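PDB 2IUY: glycosyltransferase from Streptomyces viridochromogenes, which takes part in avilamycin A biosynthesis, where it probably transfers a sugar from a nucleotide donor as a retaining glycosyltransferase of family GT4. Local coordinates for residues Val35-Asp41 and Pro146-Tyr152; Ser126-Gln130 and Cys251-Ala255; Gly169-Pro173 and Pro196-Tyr202; Ala237-Ala241 and Val287-Phe293; Ala262-Pro267 and Val311-Val316. One frame throughout, in Å; residues are numbered along the deposited sequence.

Contact 1: Val35-Asp41 and Pro146-Tyr152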
# COMPACT_ATOMS: atom_id res chain seq x y z
N VAL A 35 3.93 2.68 -2.20
CA VAL A 35 4.76 2.39 -1.00
C VAL A 35 6.18 2.88 -1.23
O VAL A 35 6.76 3.54 -0.38
CB VAL A 35 4.75 0.90 -0.61
CG1 VAL A 35 5.70 0.64 0.59
CG2 VAL A 35 3.30 0.45 -0.29
N VAL A 36 6.75 2.53 -2.37
CA VAL A 36 8.16 2.83 -2.69
C VAL A 36 8.39 4.35 -2.79
O VAL A 36 9.39 4.84 -2.34
CB VAL A 36 8.58 2.10 -4.01
CG1 VAL A 36 10.02 2.41 -4.38
CG2 VAL A 36 8.42 0.57 -3.84
N ALA A 37 7.42 5.08 -3.40
CA ALA A 37 7.45 6.53 -3.48
C ALA A 37 7.51 7.19 -2.09
O ALA A 37 8.32 8.07 -1.85
CB ALA A 37 6.22 7.03 -4.30
N ASN A 38 6.65 6.74 -1.18
CA ASN A 38 6.53 7.29 0.14
C ASN A 38 7.76 6.94 1.00
O ASN A 38 8.28 7.80 1.76
CB ASN A 38 5.23 6.77 0.84
CG ASN A 38 3.97 7.46 0.32
OD1 ASN A 38 3.84 8.70 0.39
ND2 ASN A 38 3.01 6.67 -0.14
N LEU A 39 8.19 5.69 0.87
CA LEU A 39 9.46 5.22 1.46
C LEU A 39 10.66 6.05 1.01
O LEU A 39 11.46 6.52 1.82
CB LEU A 39 9.70 3.70 1.20
CG LEU A 39 11.03 3.19 1.82
CD1 LEU A 39 11.15 3.56 3.33
CD2 LEU A 39 11.31 1.73 1.62
N MSE A 40 10.76 6.20 -0.30
CA MSE A 40 11.84 6.93 -0.93
C MSE A 40 11.94 8.38 -0.43
O MSE A 40 13.03 8.91 -0.26
CB MSE A 40 11.57 6.89 -2.43
CG MSE A 40 12.37 7.83 -3.27
SE MSE A 40 11.76 7.61 -5.12
CE MSE A 40 10.18 8.81 -5.06
N ASP A 41 10.78 9.04 -0.26
CA ASP A 41 10.71 10.43 0.21
C ASP A 41 11.29 10.49 1.61
O ASP A 41 12.06 11.39 1.94
CB ASP A 41 9.26 10.90 0.29
CG ASP A 41 8.64 11.16 -1.06
OD1 ASP A 41 9.32 11.00 -2.10
OD2 ASP A 41 7.44 11.52 -1.05
N PRO A 146 4.35 3.29 4.91
CA PRO A 146 4.56 4.71 5.16
C PRO A 146 3.70 5.57 4.24
O PRO A 146 3.28 5.14 3.16
CB PRO A 146 6.04 4.90 4.77
CG PRO A 146 6.29 3.94 3.69
CD PRO A 146 5.40 2.73 4.03
N VAL A 147 3.48 6.79 4.68
CA VAL A 147 2.80 7.75 3.89
C VAL A 147 3.51 9.11 4.08
O VAL A 147 3.83 9.50 5.21
CB VAL A 147 1.26 7.70 4.24
CG1 VAL A 147 0.89 8.30 5.61
CG2 VAL A 147 0.48 8.12 3.12
N ASP A 148 3.78 9.81 2.98
CA ASP A 148 4.32 11.17 3.01
C ASP A 148 3.17 12.17 2.85
O ASP A 148 2.58 12.29 1.74
CB ASP A 148 5.35 11.32 1.88
CG ASP A 148 5.98 12.72 1.80
OD1 ASP A 148 5.74 13.60 2.67
OD2 ASP A 148 6.75 12.93 0.83
N PRO A 149 2.86 12.90 3.94
CA PRO A 149 1.76 13.85 3.88
C PRO A 149 1.88 14.85 2.73
O PRO A 149 0.83 15.26 2.22
CB PRO A 149 1.79 14.56 5.24
CG PRO A 149 2.67 13.69 6.14
CD PRO A 149 3.51 12.83 5.26
N ALA A 150 3.10 15.20 2.32
CA ALA A 150 3.31 16.15 1.20
C ALA A 150 2.70 15.63 -0.09
O ALA A 150 2.39 16.39 -0.97
CB ALA A 150 4.83 16.50 0.98
N ARG A 151 2.55 14.32 -0.21
CA ARG A 151 1.99 13.74 -1.43
C ARG A 151 0.46 13.75 -1.41
O ARG A 151 -0.16 13.39 -2.42
CB ARG A 151 2.49 12.30 -1.65
CG ARG A 151 3.93 12.21 -2.13
CD ARG A 151 4.25 10.92 -2.91
NE ARG A 151 5.69 10.86 -3.24
CZ ARG A 151 6.28 11.26 -4.37
NH1 ARG A 151 5.59 11.77 -5.39
NH2 ARG A 151 7.61 11.16 -4.50
N TYR A 152 -0.12 14.10 -0.26
CA TYR A 152 -1.58 14.04 -0.08
C TYR A 152 -2.14 15.41 0.25
O TYR A 152 -1.39 16.36 0.57
CB TYR A 152 -1.99 12.97 0.97
CG TYR A 152 -1.51 11.61 0.48
CD1 TYR A 152 -2.30 10.80 -0.36
CD2 TYR A 152 -0.21 11.18 0.77
CE1 TYR A 152 -1.80 9.58 -0.86
CE2 TYR A 152 0.28 9.99 0.28
CZ TYR A 152 -0.51 9.20 -0.52
OH TYR A 152 0.06 8.04 -0.96
O HOH W 1 2.03 4.26 0.65
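The guanidinium of Arg151 forms a salt bridge with Asp41 through two bonds, NH2 to OD1 at 3.0 Å and a weaker one from NE to OD2 at 2.9 Å. The same Asp41 OD2 lies 2.4 Å from Asp148 OD2, so the two carboxylates crowd together where the arginine binds Asp41. One turn earlier, Asn38 OD1 accepts from the backbone N of Asp148 (2.8 Å), while a water joins Asn38 ND2, weakly, to Pro146 O. Asp148 OD1 closes an Asx turn onto Ala150 N (3.1 Å), shaping the short 3-10 segment that presents Arg151. Around this polar core, Ala37 CB covers one face of the guanidinium, and the Pro146 ring packs on Val35 and Leu39. The contact illustrates how a GT-B enzyme joins its two Rossmann-like domains: helix 31-45 lies against strand 5-9 of one sheet, residues 146-152 rest on helix 256-263, with Tyr152 OH hydrogen-bonded to the UDP-binding Glu260, and helix 321-336 touches both segments, Leu39 on Tyr328 and Pro146 on Ile324.

Contact 2: Ser126-Gln130 and Cys251-Ala255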
# COMPACT_ATOMS: atom_id res chain seq x y z
N SER A 126 4.68 -5.91 6.63
CA SER A 126 3.96 -4.66 6.97
C SER A 126 3.01 -4.83 8.15
O SER A 126 2.53 -3.83 8.72
CB SER A 126 3.26 -4.01 5.76
OG SER A 126 2.76 -4.99 4.89
N SER A 127 2.73 -6.07 8.54
CA SER A 127 1.88 -6.32 9.70
C SER A 127 2.25 -7.61 10.43
O SER A 127 2.88 -8.48 9.87
CB SER A 127 0.39 -6.30 9.29
OG SER A 127 0.05 -7.42 8.47
N ARG A 128 1.89 -7.69 11.71
CA ARG A 128 1.98 -8.97 12.45
C ARG A 128 1.17 -10.11 11.81
O ARG A 128 1.64 -11.22 11.78
CB ARG A 128 1.49 -8.80 13.90
CG ARG A 128 2.42 -7.98 14.81
CD ARG A 128 1.85 -7.90 16.29
NE ARG A 128 0.92 -6.77 16.52
CZ ARG A 128 -0.41 -6.86 16.68
NH1 ARG A 128 -1.06 -8.04 16.60
NH2 ARG A 128 -1.12 -5.75 16.90
N ALA A 129 -0.06 -9.84 11.35
CA ALA A 129 -0.91 -10.87 10.71
C ALA A 129 -0.22 -11.42 9.48
O ALA A 129 -0.11 -12.61 9.32
CB ALA A 129 -2.26 -10.31 10.36
N GLN A 130 0.33 -10.54 8.65
CA GLN A 130 1.10 -10.99 7.48
C GLN A 130 2.33 -11.80 7.90
O GLN A 130 2.55 -12.89 7.40
CB GLN A 130 1.53 -9.81 6.63
CG GLN A 130 2.13 -10.18 5.31
CD GLN A 130 3.09 -9.14 4.82
OE1 GLN A 130 3.54 -8.30 5.60
NE2 GLN A 130 3.44 -9.19 3.53
N CYS A 251 -4.95 -12.76 3.16
CA CYS A 251 -4.59 -12.04 4.38
C CYS A 251 -3.98 -10.70 3.94
O CYS A 251 -2.86 -10.67 3.41
CB CYS A 251 -3.56 -12.87 5.15
SG CYS A 251 -2.85 -12.13 6.66
N GLU A 252 -4.73 -9.60 4.10
CA GLU A 252 -4.31 -8.28 3.54
C GLU A 252 -2.93 -7.95 4.12
O GLU A 252 -2.80 -7.92 5.32
CB GLU A 252 -5.35 -7.19 3.85
CG GLU A 252 -5.13 -5.85 3.09
CD GLU A 252 -5.26 -6.02 1.61
OE1 GLU A 252 -6.24 -6.64 1.16
OE2 GLU A 252 -4.37 -5.58 0.87
N PRO A 253 -1.87 -7.87 3.29
CA PRO A 253 -0.54 -7.58 3.88
C PRO A 253 -0.35 -6.25 4.64
O PRO A 253 0.17 -6.28 5.80
CB PRO A 253 0.44 -7.68 2.69
CG PRO A 253 -0.32 -8.38 1.61
CD PRO A 253 -1.79 -8.20 1.86
N GLY A 254 -0.77 -5.14 4.02
CA GLY A 254 -0.52 -3.82 4.54
C GLY A 254 -1.54 -2.72 4.23
O GLY A 254 -1.59 -1.71 4.97
N ALA A 255 -2.33 -2.89 3.17
CA ALA A 255 -3.47 -2.00 2.87
C ALA A 255 -3.09 -0.52 2.85
O ALA A 255 -3.44 0.26 3.73
CB ALA A 255 -4.65 -2.24 3.83
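In a GT-B fold the nucleotide site lies in the cleft between two Rossmann-like domains, and here the N-terminus of helix 128-133 meets the loop that leads into helix 256-263. Ser127 is the N-cap of the first helix, and its hydroxyl works in both directions: OG accepts from Gln130 N at 3.1 Å and donates to Pro253 O at 2.9 Å. The cap thus satisfies a helix NH and a loop carbonyl at once. Ser126 OG lies 3.0 Å from the same Pro253 O, a weak contact whose proton could also go to Gln130 OE1. That amide oxygen has a firmer donor in Ser126 N (2.8 Å), while Gln130 NE2 gives its protons to the carbonyls of His111 and Phe113. The first two NH groups of the helix, those of Arg128 and Ala129, are taken by the carboxylate of Glu278. On the loop side, Glu252 has its CA-to-CB bond directed away from the helix; its carboxylate is hydrogen-bonded to Ser239 OG and salt-bridged to the UDP-binding Lys175. Packing is modest but close: Gly254 passes next to Ser126 where a beta carbon would clash with OG, and Pro253 CB comes within 3.5 Å of Gln130 NE2. At the far end, Ala129 CB touches Cys251 SG at 4.2 Å.

Contact 3: Gly169-Pro173 and Pro196-Tyr202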
# COMPACT_ATOMS: atom_id res chain seq x y z
N GLY A 169 -9.37 0.45 -5.01
CA GLY A 169 -8.50 -0.68 -5.26
C GLY A 169 -9.04 -1.50 -6.43
O GLY A 169 -9.97 -1.08 -7.12
N ARG A 170 -8.48 -2.68 -6.64
CA ARG A 170 -9.01 -3.58 -7.68
C ARG A 170 -10.38 -4.13 -7.27
O ARG A 170 -10.58 -4.54 -6.12
CB ARG A 170 -8.03 -4.71 -7.97
CG ARG A 170 -6.85 -4.27 -8.89
CD ARG A 170 -5.93 -5.51 -9.19
NE ARG A 170 -5.63 -6.12 -7.89
CZ ARG A 170 -6.22 -7.20 -7.39
NH1 ARG A 170 -7.10 -7.91 -8.11
NH2 ARG A 170 -5.87 -7.60 -6.15
N VAL A 171 -11.33 -4.09 -8.19
CA VAL A 171 -12.68 -4.60 -7.93
C VAL A 171 -12.62 -6.11 -8.10
O VAL A 171 -12.87 -6.63 -9.18
CB VAL A 171 -13.72 -3.93 -8.88
CG1 VAL A 171 -15.15 -4.52 -8.66
CG2 VAL A 171 -13.68 -2.35 -8.75
N SER A 172 -12.25 -6.80 -7.02
CA SER A 172 -12.01 -8.25 -6.96
C SER A 172 -12.59 -8.74 -5.67
O SER A 172 -12.67 -7.98 -4.74
CB SER A 172 -10.53 -8.55 -6.87
OG SER A 172 -9.92 -8.22 -8.09
N PRO A 173 -13.03 -10.01 -5.64
CA PRO A 173 -13.73 -10.55 -4.47
C PRO A 173 -12.96 -10.48 -3.14
O PRO A 173 -13.55 -10.12 -2.11
CB PRO A 173 -14.03 -12.01 -4.88
CG PRO A 173 -14.23 -11.94 -6.34
CD PRO A 173 -13.05 -10.98 -6.75
N PRO A 196 -9.39 -0.48 -11.01
CA PRO A 196 -9.64 -1.34 -12.14
C PRO A 196 -10.67 -2.43 -11.81
O PRO A 196 -10.54 -3.14 -10.82
CB PRO A 196 -8.26 -1.93 -12.47
CG PRO A 196 -7.48 -1.83 -11.23
CD PRO A 196 -8.02 -0.64 -10.48
N ALA A 197 -11.69 -2.53 -12.65
CA ALA A 197 -12.76 -3.52 -12.50
C ALA A 197 -12.63 -4.43 -13.70
O ALA A 197 -13.33 -4.25 -14.70
CB ALA A 197 -14.14 -2.84 -12.50
N TRP A 198 -11.72 -5.38 -13.60
CA TRP A 198 -11.39 -6.24 -14.73
C TRP A 198 -12.11 -7.60 -14.69
O TRP A 198 -11.99 -8.38 -15.64
CB TRP A 198 -9.87 -6.49 -14.74
CG TRP A 198 -9.01 -5.24 -15.01
CD1 TRP A 198 -9.46 -3.98 -15.32
CD2 TRP A 198 -7.58 -5.19 -15.05
NE1 TRP A 198 -8.39 -3.15 -15.53
CE2 TRP A 198 -7.22 -3.86 -15.37
CE3 TRP A 198 -6.56 -6.13 -14.83
CZ2 TRP A 198 -5.88 -3.43 -15.47
CZ3 TRP A 198 -5.21 -5.71 -14.96
CH2 TRP A 198 -4.89 -4.37 -15.27
N GLU A 199 -12.82 -7.89 -13.59
CA GLU A 199 -13.51 -9.18 -13.39
C GLU A 199 -14.99 -8.97 -13.64
O GLU A 199 -15.69 -8.51 -12.75
CB GLU A 199 -13.25 -9.72 -11.99
CG GLU A 199 -11.76 -9.98 -11.83
CD GLU A 199 -11.32 -10.44 -10.46
OE1 GLU A 199 -12.00 -11.25 -9.80
OE2 GLU A 199 -10.22 -9.98 -10.07
N PRO A 200 -15.44 -9.27 -14.89
CA PRO A 200 -16.74 -8.80 -15.41
C PRO A 200 -17.91 -9.43 -14.69
O PRO A 200 -18.86 -8.70 -14.40
CB PRO A 200 -16.74 -9.25 -16.89
CG PRO A 200 -15.35 -9.71 -17.18
CD PRO A 200 -14.72 -10.11 -15.87
N GLU A 201 -17.84 -10.74 -14.39
CA GLU A 201 -18.95 -11.42 -13.68
C GLU A 201 -19.11 -10.85 -12.26
O GLU A 201 -20.23 -10.60 -11.77
CB GLU A 201 -18.74 -12.95 -13.61
CG GLU A 201 -18.66 -13.65 -14.97
CD GLU A 201 -17.26 -13.64 -15.59
OE1 GLU A 201 -16.31 -13.02 -15.03
OE2 GLU A 201 -17.10 -14.26 -16.68
N TYR A 202 -17.96 -10.66 -11.58
CA TYR A 202 -17.96 -10.00 -10.26
C TYR A 202 -18.55 -8.57 -10.33
O TYR A 202 -19.47 -8.25 -9.59
CB TYR A 202 -16.54 -9.97 -9.64
CG TYR A 202 -16.51 -9.45 -8.19
CD1 TYR A 202 -17.30 -10.05 -7.19
CD2 TYR A 202 -15.70 -8.38 -7.83
CE1 TYR A 202 -17.27 -9.60 -5.85
CE2 TYR A 202 -15.66 -7.91 -6.50
CZ TYR A 202 -16.46 -8.53 -5.53
OH TYR A 202 -16.42 -8.07 -4.23
O HOH W 2 -14.28 -6.37 -11.66
O HOH W 3 -10.51 -6.24 -10.98
O HOH W 4 -16.39 -9.83 -2.51
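Tyr202, Val171 and Pro196 have the most surface buried here, and each illustrates a different way for a loop to fit against the start of a helix with its lead-in. Val171 is the centre of an inverse gamma turn; its N donates to Pro196 O at 2.9 Å, almost linearly, and its CG2 packs on Ala197 CB at 3.8 Å. Pro196 adds its own ring, whose CG lies 3.4 Å from Arg170 CG. Tyr202 supplies a flat surface at the start of its helix: Pro173 CG sits 3.8 Å from the ring centroid in a CH-pi contact over the face, while Val171 CG1 approaches Tyr202 CD2 at 4.0 Å. Between these apolar parts, Ser172 OG donates to Glu199 OE2 (2.7 Å), and two waters connect Val171 O with the backbone of residues 196-199. The loops leave the C-terminal ends of neighbouring parallel strands, 165-168 and 191-194, the edge where Rossmann-like domains usually bind nucleotides. Arg170 reaches the UDP-binding Tyr29 with a hydrogen bond from NE. Tyr202 OH, besides sharing a water with Pro173 O, accepts from Leu178 N at the start of helix 177-187, while helix 200-210 continues beyond Tyr202.

Contact 4: Ala237-Ala241 and Val287-Phe293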
# COMPACT_ATOMS: atom_id res chain seq x y z
N ALA A 237 -12.37 -0.34 3.41
CA ALA A 237 -11.31 -1.31 3.11
C ALA A 237 -11.80 -2.66 3.60
O ALA A 237 -11.69 -2.99 4.78
CB ALA A 237 -10.02 -0.90 3.84
N MSE A 238 -12.38 -3.44 2.69
CA MSE A 238 -13.26 -4.57 3.07
C MSE A 238 -12.74 -5.90 2.63
O MSE A 238 -13.51 -6.76 2.25
CB MSE A 238 -14.65 -4.35 2.46
CG MSE A 238 -15.29 -2.99 2.77
SE MSE A 238 -15.66 -2.69 4.63
CE MSE A 238 -17.25 -3.89 4.79
N SER A 239 -11.42 -6.09 2.73
CA SER A 239 -10.77 -7.30 2.31
C SER A 239 -11.44 -8.48 3.01
O SER A 239 -11.85 -8.36 4.17
CB SER A 239 -9.25 -7.25 2.56
OG SER A 239 -8.64 -6.24 1.77
N GLN A 240 -11.61 -9.57 2.27
CA GLN A 240 -12.38 -10.72 2.72
C GLN A 240 -11.49 -11.94 2.86
O GLN A 240 -10.53 -12.12 2.11
CB GLN A 240 -13.55 -11.02 1.74
CG GLN A 240 -14.59 -9.88 1.60
CD GLN A 240 -15.40 -9.62 2.87
OE1 GLN A 240 -16.04 -10.52 3.42
NE2 GLN A 240 -15.41 -8.36 3.32
N ALA A 241 -11.77 -12.77 3.84
CA ALA A 241 -10.97 -13.98 4.01
C ALA A 241 -11.46 -15.10 3.07
O ALA A 241 -12.25 -15.98 3.44
CB ALA A 241 -10.92 -14.40 5.48
N VAL A 287 -15.49 -3.72 11.07
CA VAL A 287 -16.77 -4.39 11.00
C VAL A 287 -16.59 -5.85 10.54
O VAL A 287 -15.50 -6.27 10.10
CB VAL A 287 -17.78 -3.60 10.12
CG1 VAL A 287 -17.97 -2.15 10.67
CG2 VAL A 287 -17.34 -3.56 8.62
N GLY A 288 -17.67 -6.62 10.64
CA GLY A 288 -17.69 -7.96 10.16
C GLY A 288 -17.53 -8.22 8.68
O GLY A 288 -17.72 -7.32 7.80
N TYR A 289 -17.20 -9.48 8.41
CA TYR A 289 -17.19 -10.04 7.07
C TYR A 289 -18.60 -10.19 6.50
O TYR A 289 -19.58 -10.15 7.24
CB TYR A 289 -16.56 -11.43 7.14
CG TYR A 289 -15.07 -11.42 7.29
CD1 TYR A 289 -14.27 -10.57 6.51
CD2 TYR A 289 -14.46 -12.27 8.19
CE1 TYR A 289 -12.90 -10.59 6.63
CE2 TYR A 289 -13.06 -12.28 8.34
CZ TYR A 289 -12.30 -11.44 7.55
OH TYR A 289 -10.96 -11.49 7.68
N GLY A 290 -18.69 -10.41 5.19
CA GLY A 290 -19.99 -10.62 4.54
C GLY A 290 -20.70 -9.32 4.20
O GLY A 290 -20.12 -8.24 4.31
N THR A 291 -21.96 -9.46 3.78
CA THR A 291 -22.83 -8.38 3.30
C THR A 291 -24.04 -8.07 4.21
O THR A 291 -24.92 -7.27 3.84
CB THR A 291 -23.40 -8.69 1.89
OG1 THR A 291 -24.20 -9.90 1.92
CG2 THR A 291 -22.31 -8.80 0.82
N ASP A 292 -24.13 -8.72 5.36
CA ASP A 292 -25.36 -8.62 6.13
C ASP A 292 -25.17 -7.56 7.22
O ASP A 292 -24.79 -7.85 8.34
CB ASP A 292 -25.80 -10.01 6.67
CG ASP A 292 -25.60 -11.17 5.62
OD1 ASP A 292 -26.43 -11.34 4.68
OD2 ASP A 292 -24.60 -11.94 5.75
N PHE A 293 -25.35 -6.30 6.86
CA PHE A 293 -25.12 -5.21 7.80
C PHE A 293 -26.47 -4.67 8.22
O PHE A 293 -27.25 -4.24 7.35
CB PHE A 293 -24.29 -4.09 7.15
CG PHE A 293 -22.89 -4.51 6.78
CD1 PHE A 293 -21.92 -4.70 7.76
CD2 PHE A 293 -22.55 -4.70 5.43
CE1 PHE A 293 -20.61 -5.08 7.42
CE2 PHE A 293 -21.25 -5.08 5.07
CZ PHE A 293 -20.28 -5.29 6.07
O HOH W 5 -17.60 -7.27 5.08
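Met238, present as selenomethionine, reaches Val287 and Phe293 with its CE methyl, meeting Val287 CG2 at 3.8 Å and Phe293 CZ at 3.6 Å. The Phe293 ring in turn packs edge-to-face with Phe183, which extends the apolar cluster to helix 177-187. Gln240 handles the polar half. Its NE2 donates to Met238 O (2.7 Å), holding the amide so that OE1 can accept from Gly290 N at 3.2 Å in a nearly linear bond. A water extends the link from Gln240 NE2 to Gly288 O and Gly290 O. Gly290 has a positive phi, a conformation glycine adopts easily. Tyr289 lies alongside, its ring edge near Ser239 O and its OH 3.6 Å from Ala241 CB; that hydroxyl is hydrogen-bonded to Asn273 ND2. Both segments follow strands of one parallel sheet, 234-237 and 284-286, with strand 268-270 between them. Loops gathered at the C-terminal edge of such a sheet are characteristic of a Rossmann-like domain, here the one carrying UDP-binding Lys175 beside Ser239.

Contact 5: Ala262-Pro267 and Val311-Val316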
# COMPACT_ATOMS: atom_id res chain seq x y z
N ALA A 262 -6.36 8.22 5.63
CA ALA A 262 -6.29 8.92 6.90
C ALA A 262 -5.39 10.15 6.81
O ALA A 262 -5.73 11.23 7.30
CB ALA A 262 -5.83 7.96 8.00
N VAL A 263 -4.25 10.02 6.18
CA VAL A 263 -3.37 11.20 6.01
C VAL A 263 -4.06 12.26 5.12
O VAL A 263 -3.68 13.43 5.14
CB VAL A 263 -2.04 10.82 5.44
CG1 VAL A 263 -2.13 10.76 3.89
CG2 VAL A 263 -0.98 11.83 5.85
N SER A 264 -5.05 11.85 4.32
CA SER A 264 -5.84 12.82 3.54
C SER A 264 -7.03 13.33 4.35
O SER A 264 -7.89 14.02 3.80
CB SER A 264 -6.37 12.24 2.23
OG SER A 264 -5.33 11.65 1.46
N GLY A 265 -7.07 13.00 5.65
CA GLY A 265 -8.15 13.43 6.54
C GLY A 265 -9.44 12.63 6.45
O GLY A 265 -10.52 13.18 6.66
N THR A 266 -9.35 11.35 6.11
CA THR A 266 -10.52 10.51 5.85
C THR A 266 -10.49 9.22 6.68
O THR A 266 -9.57 8.40 6.55
CB THR A 266 -10.69 10.21 4.30
OG1 THR A 266 -10.88 11.47 3.62
CG2 THR A 266 -11.91 9.22 3.96
N PRO A 267 -11.54 9.02 7.48
CA PRO A 267 -11.58 7.85 8.35
C PRO A 267 -11.90 6.59 7.52
O PRO A 267 -12.26 6.69 6.34
CB PRO A 267 -12.71 8.20 9.35
CG PRO A 267 -13.70 9.00 8.47
CD PRO A 267 -12.79 9.82 7.54
N VAL A 311 -7.61 11.58 12.38
CA VAL A 311 -7.05 10.53 11.49
C VAL A 311 -5.75 10.96 10.83
O VAL A 311 -4.86 10.14 10.63
CB VAL A 311 -8.09 9.97 10.47
CG1 VAL A 311 -9.30 9.39 11.19
CG2 VAL A 311 -8.54 11.00 9.48
N ARG A 312 -5.62 12.24 10.49
CA ARG A 312 -4.37 12.73 9.94
C ARG A 312 -3.21 12.64 10.96
O ARG A 312 -2.08 12.29 10.61
CB ARG A 312 -4.51 14.14 9.38
CG ARG A 312 -3.22 14.70 8.72
CD ARG A 312 -3.57 15.48 7.39
NE ARG A 312 -4.82 16.18 7.56
CZ ARG A 312 -5.65 16.56 6.60
NH1 ARG A 312 -5.40 16.30 5.34
NH2 ARG A 312 -6.77 17.17 6.93
N ARG A 313 -3.16 13.01 12.06
CA ARG A 313 -2.44 12.96 13.32
C ARG A 313 -1.98 11.53 13.59
O ARG A 313 -0.87 11.33 13.90
CB ARG A 313 -3.29 13.45 14.52
CG ARG A 313 -2.50 13.47 15.89
CD ARG A 313 -3.19 13.99 17.17
NE ARG A 313 -2.22 13.84 18.20
CZ ARG A 313 -1.24 14.61 18.61
NH1 ARG A 313 -0.75 15.67 18.03
NH2 ARG A 313 -0.62 14.14 19.63
N ALA A 314 -3.08 10.65 13.76
CA ALA A 314 -2.79 9.22 13.86
C ALA A 314 -1.94 8.69 12.70
O ALA A 314 -1.00 7.92 12.94
CB ALA A 314 -4.09 8.37 14.00
N ALA A 315 -2.28 9.08 11.46
CA ALA A 315 -1.54 8.57 10.31
C ALA A 315 -0.09 9.04 10.30
O ALA A 315 0.81 8.29 9.97
CB ALA A 315 -2.23 8.96 8.97
N VAL A 316 0.14 10.30 10.65
CA VAL A 316 1.50 10.81 10.66
C VAL A 316 2.29 10.15 11.81
O VAL A 316 3.40 9.63 11.54
CB VAL A 316 1.57 12.37 10.69
CG1 VAL A 316 3.05 12.86 10.74
CG2 VAL A 316 0.88 12.97 9.50
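Arg312, a charged residue, spends most of its contact on backbone: its side chain runs across the end of helix 256-263, where Val263 O lies 3.0 Å from CD and takes a weak hydrogen bond from NH1 at 3.4 Å. That helix ends in a Schellman motif, with Gly265 at the C-prime position; Gly265 N bonds to Ala262 O (2.8 Å) and Thr266 N to Ala261 O. The positive phi of Gly265 suits glycine, and a beta carbon there would also clash with Arg312 NH2, so the guanidinium can lie with one face over Gly265 N. The case shows how a helix terminus, with carbonyls left over, can receive a passing helix. Ala262 O, already used by the Schellman bond, also receives a CA-H...O contact from Arg312 CA at 3.3 Å. Ala262 and Ala315 allow the close approach: Ala262 CB is 3.9 Å from both Val311 CB and Ala315 CB, and Val263 CB is 4.0 Å from Ala315 CB. The contact joins helix 308-319 to the helix whose earlier turns carry the UDP-binding residues Thr256, Val257 and Glu260, and to the start of strand 268-270 in the C-terminal Rossmann-like domain. Just before that strand, Val311 CG1 packs on Pro267 CB at 4.1 Å.

The five contacts trace a two-domain GT-B architecture. Contacts 1 and 2 join segments more than 100 residues apart and cross along the chain; their centres lie 18 Å apart, linking the domains at two places along the cleft. Contact 3 is nested inside the loop closed by contact 2. Contacts 3 and 4, with centres 16 Å apart, gather loops from the second parallel sheet, and contact 4 meets contact 2 where Ser239 approaches Glu252. Contact 5 touches contact 1 through Tyr152 and Val263, 14 Å between centres, so residues 146-152 pack against the end of helix 256-263 and also reach Val316 of helix 308-319. Each has residues near some of those that bind UDP, without the five being one continuous patch.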